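Local coordinates for protein putative immunoglobulin A1 protease (PDB 3N6Z) that is a putative immunoglobulin A1 protease, probably a hydrolase acting on peptide bonds, whose catalytic activity remains to be established, at residues A[54-57]-A[58-61]; A[64-67]-A[68-71]; A[339-342]-A[343-346]. All coordinates share one frame; numbering follows the deposited sequence.

Contact 1: residues A[54-57]-A[58-61]; sequences NATQ and IRNM
Ile-58 lays its CG2 methyl against the Ala-55 backbone, 3.3 Å from Ala-55 O, with Ala-55 CB 4.4 Å from the same Ile-58 CG2. Its first torsion of -143° lies away from the usual staggered positions, and the chain then runs on extended away from residues 54-57. Arg-59 takes another line: CG stands opposite its own carbonyl carbon, beside its backbone N, and the CB, CG and CD methylenes pass close by Ala-55 O, CD at 3.4 Å. A bend at chi3 (62°) then brings the guanidinium obliquely past Thr-56, with NH1 4.1 Å from Thr-56 CA, and NH2 forms a salt bridge with Asp-86 OD2. The short helix follows strand 50-52, at the start of stacked parallel strands consistent with a beta-solenoid, and is opened by Asn-54 as N-cap: its OD1 accepts from Gln-57 N at 2.9 Å, nearly straight at 168° and almost in line with the side-chain C=O bond. Asparagine suits this place because its short amide reaches a first-turn N-H that no preceding turn can serve. Asn-54 O also receives Ile-58 N at 3.1 Å, and Arg-59 N bonds Ala-55 O. At the other end Asn-60 N bonds Gln-57 O, and Met-61 N to Ile-58 O closes a type I turn over residues 58-61. The Asn-60 amide is held from both ends: ND2 donates to Leu-38 O and Val-16 O, OD1 pairs with Thr-14 OG1. On the apolar side, Ala-55 and Ile-58 both rest on Ile-79, and Ile-58 also meets Ile-52.

Contact 2: residues A[64-67]-A[68-71]; sequences VLKS and GMKV
Val-71 turns its CG2 methyl into the bend of the chain, 3.7 Å from Val-64 O and 3.8 Å from Lys-66 N. The same methyl meets the side chain of Lys-66, whose CB lies 3.9 Å from Val-71 CG2, and the two side chains cross at about a right angle. With its first torsion at 175°, Val-71 has CG1 opposite the backbone N and CG2 beside it, which brings CG2 to Lys-66; a beta-branched residue can thus set one methyl against the facing backbone of Val-64 and Lys-66. Farther out, Lys-66 runs alongside selenomethionine Met-69, their ends heading in a common direction. In the conformer described Lys-66 NZ comes 3.5 Å from Met-69 SE, an approach that remains doubtful. This exposed loop reverses the chain between helix 61-64 and strand 71-75, the latter in the stacked parallel strands of what appears to be a beta-solenoid. Its apex is Ser-67 and Gly-68, and small residues suit such an exposed turn; Ser-67, Gly-68 and Met-69 each adopt two conformers, consistent with mobility. At the base, Val-71 makes backbone hydrogen bonds to Glu-99 and Asp-101 and packs on Tyr-50, while Val-64 and Leu-65 pack on Phe-73.

Contact 3: residues A[339-342]-A[343-346]; sequences NIIV and AWNP
Trp-344 lays one face of its indole beneath the preceding turn of helix 334-344, where Ile-341 presses upon it. Ile-341 CA stands over the six-membered ring of Trp-344, 3.9 Å from its centroid and 15° off the normal, a CH-pi contact. The Ile-341 branches complete the cover: CG1 is 3.7 Å from Trp-344 CH2, and CG2 lies 3.9 Å from Trp-344 CZ3. A first torsion of -64° sets Trp-344 CG opposite its carbonyl carbon and beside its N, and chi2 of -17° swings the ring back under residues 340 and 341. Ile-340 touches the pyrrole part, its CG2 3.7 Å from Trp-344 NE1, while its CG1 arm leads away. Ile-340 O also sits 3.3 Å above the plane of the indole, toward its rim. A broad flat ring suits this place, since it can take Ile-341 and the Ile-340 carbonyl on one face, with Ile-340 CG2 at the pyrrole rim, and still reach Asn-236 and Asn-267 in loops between the stacked strands of the apparent beta-solenoid. Here the helix runs out at its C-terminal end. Ala-343 N still binds Asn-339 O in the i to i+4 manner, but Trp-344 N bonds Ile-341 O at 3.0 Å and Ile-340 O only weakly, and Asn-345 N bonds Val-342 O at 3.2 Å, an i to i+3 bond that marks the tightening. Pro-346 has no N-H to continue the ladder; its ring packs instead on Val-342 O, with CD 3.6 Å from that oxygen. Asn-345 OD1 accepts from Asn-347 N, an Asx turn, and Ile-341 packs further on Pro-357.

Contact 1 is largely buried, whereas contacts 2 and 3 lie at the surface. Contacts 1 and 2 belong to the same end of the chain, following one another along helices 55-58 and 61-64 into strand 71-75, with centres about 17 Å apart. Contact 3, on helix 334-344 near the C-terminus, is about 34 Å between centres from contact 1 and 37 Å from contact 2. Contacts 1 and 3 are helical: one shows how a short helix is begun by a side-chain cap, the other how a longer one ends over an aromatic ring. Contact 2 has neither cap nor ring, and relies on aliphatic packing across a chain reversal, with a lysine end lying beside a selenomethionine.

Contact 1: residues A[54-57]-A[58-61]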
loop_
_atom_site.group_PDB
_atom_site.type_symbol
_atom_site.label_atom_id
_atom_site.label_comp_id
_atom_site.label_asym_id
_atom_site.label_seq_id
_atom_site.Cartn_x
_atom_site.Cartn_y
_atom_site.Cartn_z
ATOM N N ASN A 54 12.445 3.069 19.019
ATOM C CA ASN A 54 13.619 2.642 18.260
ATOM C C ASN A 54 13.333 1.317 17.563
ATOM O O ASN A 54 12.254 0.739 17.752
ATOM C CB ASN A 54 14.853 2.586 19.175
ATOM C CG ASN A 54 14.729 1.589 20.276
ATOM O OD1 ASN A 54 14.264 0.474 20.063
ATOM N ND2 ASN A 54 15.202 1.952 21.454
ATOM N N ALA A 55 14.270 0.828 16.771
ATOM C CA ALA A 55 14.056 -0.389 15.981
ATOM C C ALA A 55 14.059 -1.653 16.808
ATOM O O ALA A 55 13.451 -2.650 16.415
ATOM C CB ALA A 55 15.074 -0.492 14.840
ATOM N N THR A 56 14.705 -1.635 17.958
ATOM C CA THR A 56 14.674 -2.822 18.806
ATOM C C THR A 56 13.242 -2.999 19.333
ATOM O O THR A 56 12.686 -4.109 19.340
ATOM C CB THR A 56 15.631 -2.695 19.961
ATOM O OG1 THR A 56 16.949 -2.472 19.463
ATOM C CG2 THR A 56 15.627 -3.964 20.827
ATOM N N GLN A 57 12.626 -1.890 19.727
ATOM C CA GLN A 57 11.227 -1.916 20.143
ATOM C C GLN A 57 10.281 -2.315 18.993
ATOM O O GLN A 57 9.306 -3.043 19.210
ATOM C CB GLN A 57 10.834 -0.598 20.812
ATOM C CG GLN A 57 11.557 -0.353 22.139
ATOM C CD GLN A 57 11.214 0.961 22.800
ATOM O OE1 GLN A 57 10.441 1.723 22.297
ATOM N NE2 GLN A 57 11.851 1.244 23.923
ATOM N N ILE A 58 10.518 -1.825 17.787
ATOM C CA ILE A 58 9.665 -2.217 16.691
ATOM C C ILE A 58 9.748 -3.730 16.432
ATOM O O ILE A 58 8.744 -4.364 16.053
ATOM C CB ILE A 58 9.893 -1.361 15.396
ATOM C CG1 ILE A 58 8.566 -1.110 14.672
ATOM C CG2 ILE A 58 10.907 -1.970 14.477
ATOM C CD1 ILE A 58 8.661 -0.033 13.592
ATOM N N ARG A 59 10.905 -4.320 16.699
ATOM C CA ARG A 59 11.082 -5.768 16.591
ATOM C C ARG A 59 10.402 -6.546 17.721
ATOM O O ARG A 59 10.264 -7.747 17.614
ATOM C CB ARG A 59 12.564 -6.112 16.476
ATOM C CG ARG A 59 13.139 -5.634 15.141
ATOM C CD ARG A 59 14.649 -5.543 15.130
ATOM N NE ARG A 59 15.217 -6.858 15.362
ATOM C CZ ARG A 59 16.011 -7.165 16.397
ATOM N NH1 ARG A 59 16.449 -6.229 17.253
ATOM N NH2 ARG A 59 16.409 -8.413 16.550
ATOM N N ASN A 60 9.931 -5.876 18.755
ATOM C CA ASN A 60 9.163 -6.515 19.829
ATOM C C ASN A 60 7.665 -6.597 19.541
ATOM O O ASN A 60 6.936 -7.258 20.279
ATOM C CB ASN A 60 9.398 -5.850 21.203
ATOM C CG ASN A 60 10.828 -6.036 21.706
ATOM O OD1 ASN A 60 11.476 -7.059 21.401
ATOM N ND2 ASN A 60 11.327 -5.055 22.478
HETATM N N MSE A 61 7.192 -5.949 18.459
HETATM C CA MSE A 61 5.757 -5.973 18.149
HETATM C C MSE A 61 5.254 -7.421 18.067
HETATM O O MSE A 61 4.176 -7.730 18.564
HETATM C CB MSE A 61 5.443 -5.253 16.846
HETATM C CG MSE A 61 5.709 -3.762 16.884
HETATM SE SE MSE A 61 5.393 -2.919 15.179
HETATM C CE MSE A 61 3.453 -3.195 15.117
#

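Contact 2: residues A[64-67]-A[68-71]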
loop_
_atom_site.group_PDB
_atom_site.type_symbol
_atom_site.label_atom_id
_atom_site.label_comp_id
_atom_site.label_asym_id
_atom_site.label_seq_id
_atom_site.Cartn_x
_atom_site.Cartn_y
_atom_site.Cartn_z
ATOM N N VAL A 64 4.042 -9.328 21.253
ATOM C CA VAL A 64 2.902 -8.858 22.065
ATOM C C VAL A 64 1.568 -8.859 21.311
ATOM O O VAL A 64 0.532 -8.423 21.830
ATOM C CB VAL A 64 3.196 -7.456 22.684
ATOM C CG1 VAL A 64 4.337 -7.527 23.689
ATOM C CG2 VAL A 64 3.384 -6.396 21.589
ATOM N N LEU A 65 1.560 -9.399 20.089
ATOM C CA LEU A 65 0.316 -9.631 19.341
ATOM C C LEU A 65 -0.569 -10.650 20.094
ATOM O O LEU A 65 -0.053 -11.520 20.818
ATOM C CB LEU A 65 0.608 -10.097 17.943
ATOM C CG LEU A 65 1.370 -9.096 17.050
ATOM C CD1 LEU A 65 1.720 -9.747 15.710
ATOM C CD2 LEU A 65 0.578 -7.747 16.859
ATOM N N LYS A 66 -1.874 -10.533 19.941
ATOM C CA LYS A 66 -2.852 -11.390 20.637
ATOM C C LYS A 66 -3.885 -11.900 19.641
ATOM O O LYS A 66 -4.526 -11.131 18.920
ATOM C CB LYS A 66 -3.530 -10.623 21.763
ATOM C CG LYS A 66 -2.600 -10.212 22.892
ATOM C CD LYS A 66 -3.245 -9.322 23.943
ATOM C CE LYS A 66 -4.230 -10.062 24.792
ATOM N NZ LYS A 66 -4.768 -9.137 25.876
ATOM N N SER A 67 -4.025 -13.219 19.573
ATOM C CA SER A 67 -4.968 -13.859 18.662
ATOM C C SER A 67 -6.443 -13.527 18.964
ATOM O O SER A 67 -7.288 -13.556 18.079
ATOM C CB SER A 67 -4.753 -15.382 18.680
ATOM O OG SER A 67 -5.061 -15.954 19.945
ATOM N N GLY A 68 -6.725 -13.212 20.215
ATOM C CA GLY A 68 -8.092 -12.910 20.674
ATOM C C GLY A 68 -8.575 -11.465 20.628
ATOM O O GLY A 68 -9.779 -11.220 20.789
HETATM N N MSE A 69 -7.669 -10.508 20.443
HETATM C CA MSE A 69 -8.055 -9.084 20.375
HETATM C C MSE A 69 -7.024 -8.246 19.619
HETATM O O MSE A 69 -5.843 -8.596 19.595
HETATM C CB MSE A 69 -8.244 -8.492 21.762
HETATM C CG MSE A 69 -7.358 -9.039 22.836
HETATM SE SE MSE A 69 -7.683 -7.924 24.370
HETATM C CE MSE A 69 -8.295 -9.289 25.599
ATOM N N LYS A 70 -7.483 -7.105 19.082
ATOM C CA LYS A 70 -6.658 -6.106 18.430
ATOM C C LYS A 70 -5.695 -5.489 19.408
ATOM O O LYS A 70 -6.078 -5.190 20.535
ATOM C CB LYS A 70 -7.573 -5.039 17.825
ATOM C CG LYS A 70 -6.842 -3.989 17.018
ATOM C CD LYS A 70 -7.725 -3.237 16.085
ATOM C CE LYS A 70 -8.675 -2.391 16.861
ATOM N NZ LYS A 70 -9.635 -1.666 15.934
ATOM N N VAL A 71 -4.445 -5.342 18.982
ATOM C CA VAL A 71 -3.401 -4.738 19.797
ATOM C C VAL A 71 -2.965 -3.418 19.134
ATOM O O VAL A 71 -2.846 -3.314 17.905
ATOM C CB VAL A 71 -2.210 -5.722 20.022
ATOM C CG1 VAL A 71 -1.057 -5.046 20.789
ATOM C CG2 VAL A 71 -2.711 -6.963 20.753
#

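Contact 3: residues A[339-342]-A[343-346]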
loop_
_atom_site.group_PDB
_atom_site.type_symbol
_atom_site.label_atom_id
_atom_site.label_comp_id
_atom_site.label_asym_id
_atom_site.label_seq_id
_atom_site.Cartn_x
_atom_site.Cartn_y
_atom_site.Cartn_z
ATOM N N ASN A 339 -1.936 21.152 -7.974
ATOM C CA ASN A 339 -3.160 21.820 -7.469
ATOM C C ASN A 339 -4.184 20.841 -7.014
ATOM O O ASN A 339 -4.776 20.961 -5.944
ATOM C CB ASN A 339 -3.882 22.654 -8.572
ATOM C CG ASN A 339 -3.164 23.942 -8.931
ATOM O OD1 ASN A 339 -2.248 24.396 -8.236
ATOM N ND2 ASN A 339 -3.574 24.532 -10.056
ATOM N N ILE A 340 -4.441 19.857 -7.878
ATOM C CA ILE A 340 -5.486 18.881 -7.629
ATOM C C ILE A 340 -5.193 18.077 -6.353
ATOM O O ILE A 340 -6.060 17.909 -5.485
ATOM C CB ILE A 340 -5.679 17.944 -8.862
ATOM C CG1 ILE A 340 -6.305 18.736 -10.043
ATOM C CG2 ILE A 340 -6.518 16.728 -8.512
ATOM C CD1 ILE A 340 -6.198 17.996 -11.366
ATOM N N ILE A 341 -3.975 17.555 -6.269
ATOM C CA ILE A 341 -3.566 16.678 -5.163
ATOM C C ILE A 341 -3.602 17.428 -3.830
ATOM O O ILE A 341 -4.190 16.951 -2.871
ATOM C CB ILE A 341 -2.192 16.064 -5.436
ATOM C CG1 ILE A 341 -2.259 15.067 -6.617
ATOM C CG2 ILE A 341 -1.634 15.368 -4.169
ATOM C CD1 ILE A 341 -0.901 14.678 -7.244
ATOM N N VAL A 342 -3.032 18.630 -3.783
ATOM C CA VAL A 342 -3.030 19.371 -2.518
ATOM C C VAL A 342 -4.465 19.670 -2.061
ATOM O O VAL A 342 -4.772 19.593 -0.884
ATOM C CB VAL A 342 -2.161 20.632 -2.598
ATOM C CG1 VAL A 342 -2.339 21.527 -1.374
ATOM C CG2 VAL A 342 -0.695 20.234 -2.788
ATOM N N ALA A 343 -5.357 19.977 -3.006
ATOM C CA ALA A 343 -6.763 20.237 -2.677
ATOM C C ALA A 343 -7.527 19.051 -2.074
ATOM O O ALA A 343 -8.569 19.223 -1.426
ATOM C CB ALA A 343 -7.501 20.815 -3.932
ATOM N N TRP A 344 -7.020 17.837 -2.247
ATOM C CA TRP A 344 -7.587 16.679 -1.564
ATOM C C TRP A 344 -7.673 16.843 -0.051
ATOM O O TRP A 344 -8.668 16.423 0.564
ATOM C CB TRP A 344 -6.850 15.393 -1.905
ATOM C CG TRP A 344 -6.922 14.978 -3.300
ATOM C CD1 TRP A 344 -7.813 15.405 -4.271
ATOM C CD2 TRP A 344 -6.028 14.081 -3.958
ATOM N NE1 TRP A 344 -7.540 14.801 -5.470
ATOM C CE2 TRP A 344 -6.453 13.980 -5.305
ATOM C CE3 TRP A 344 -4.920 13.335 -3.533
ATOM C CZ2 TRP A 344 -5.798 13.182 -6.229
ATOM C CZ3 TRP A 344 -4.277 12.514 -4.455
ATOM C CH2 TRP A 344 -4.722 12.451 -5.786
ATOM N N ASN A 345 -6.639 17.446 0.531
ATOM C CA ASN A 345 -6.647 17.807 1.944
ATOM C C ASN A 345 -5.489 18.757 2.210
ATOM O O ASN A 345 -4.363 18.326 2.456
ATOM C CB ASN A 345 -6.570 16.595 2.884
ATOM C CG ASN A 345 -6.617 17.011 4.341
ATOM O OD1 ASN A 345 -6.681 18.200 4.632
ATOM N ND2 ASN A 345 -6.554 16.046 5.246
ATOM N N PRO A 346 -5.749 20.067 2.162
ATOM C CA PRO A 346 -4.679 21.044 2.328
ATOM C C PRO A 346 -4.004 21.053 3.713
ATOM O O PRO A 346 -2.920 21.606 3.856
ATOM C CB PRO A 346 -5.402 22.372 2.110
ATOM C CG PRO A 346 -6.540 22.049 1.293
ATOM C CD PRO A 346 -6.993 20.685 1.664
#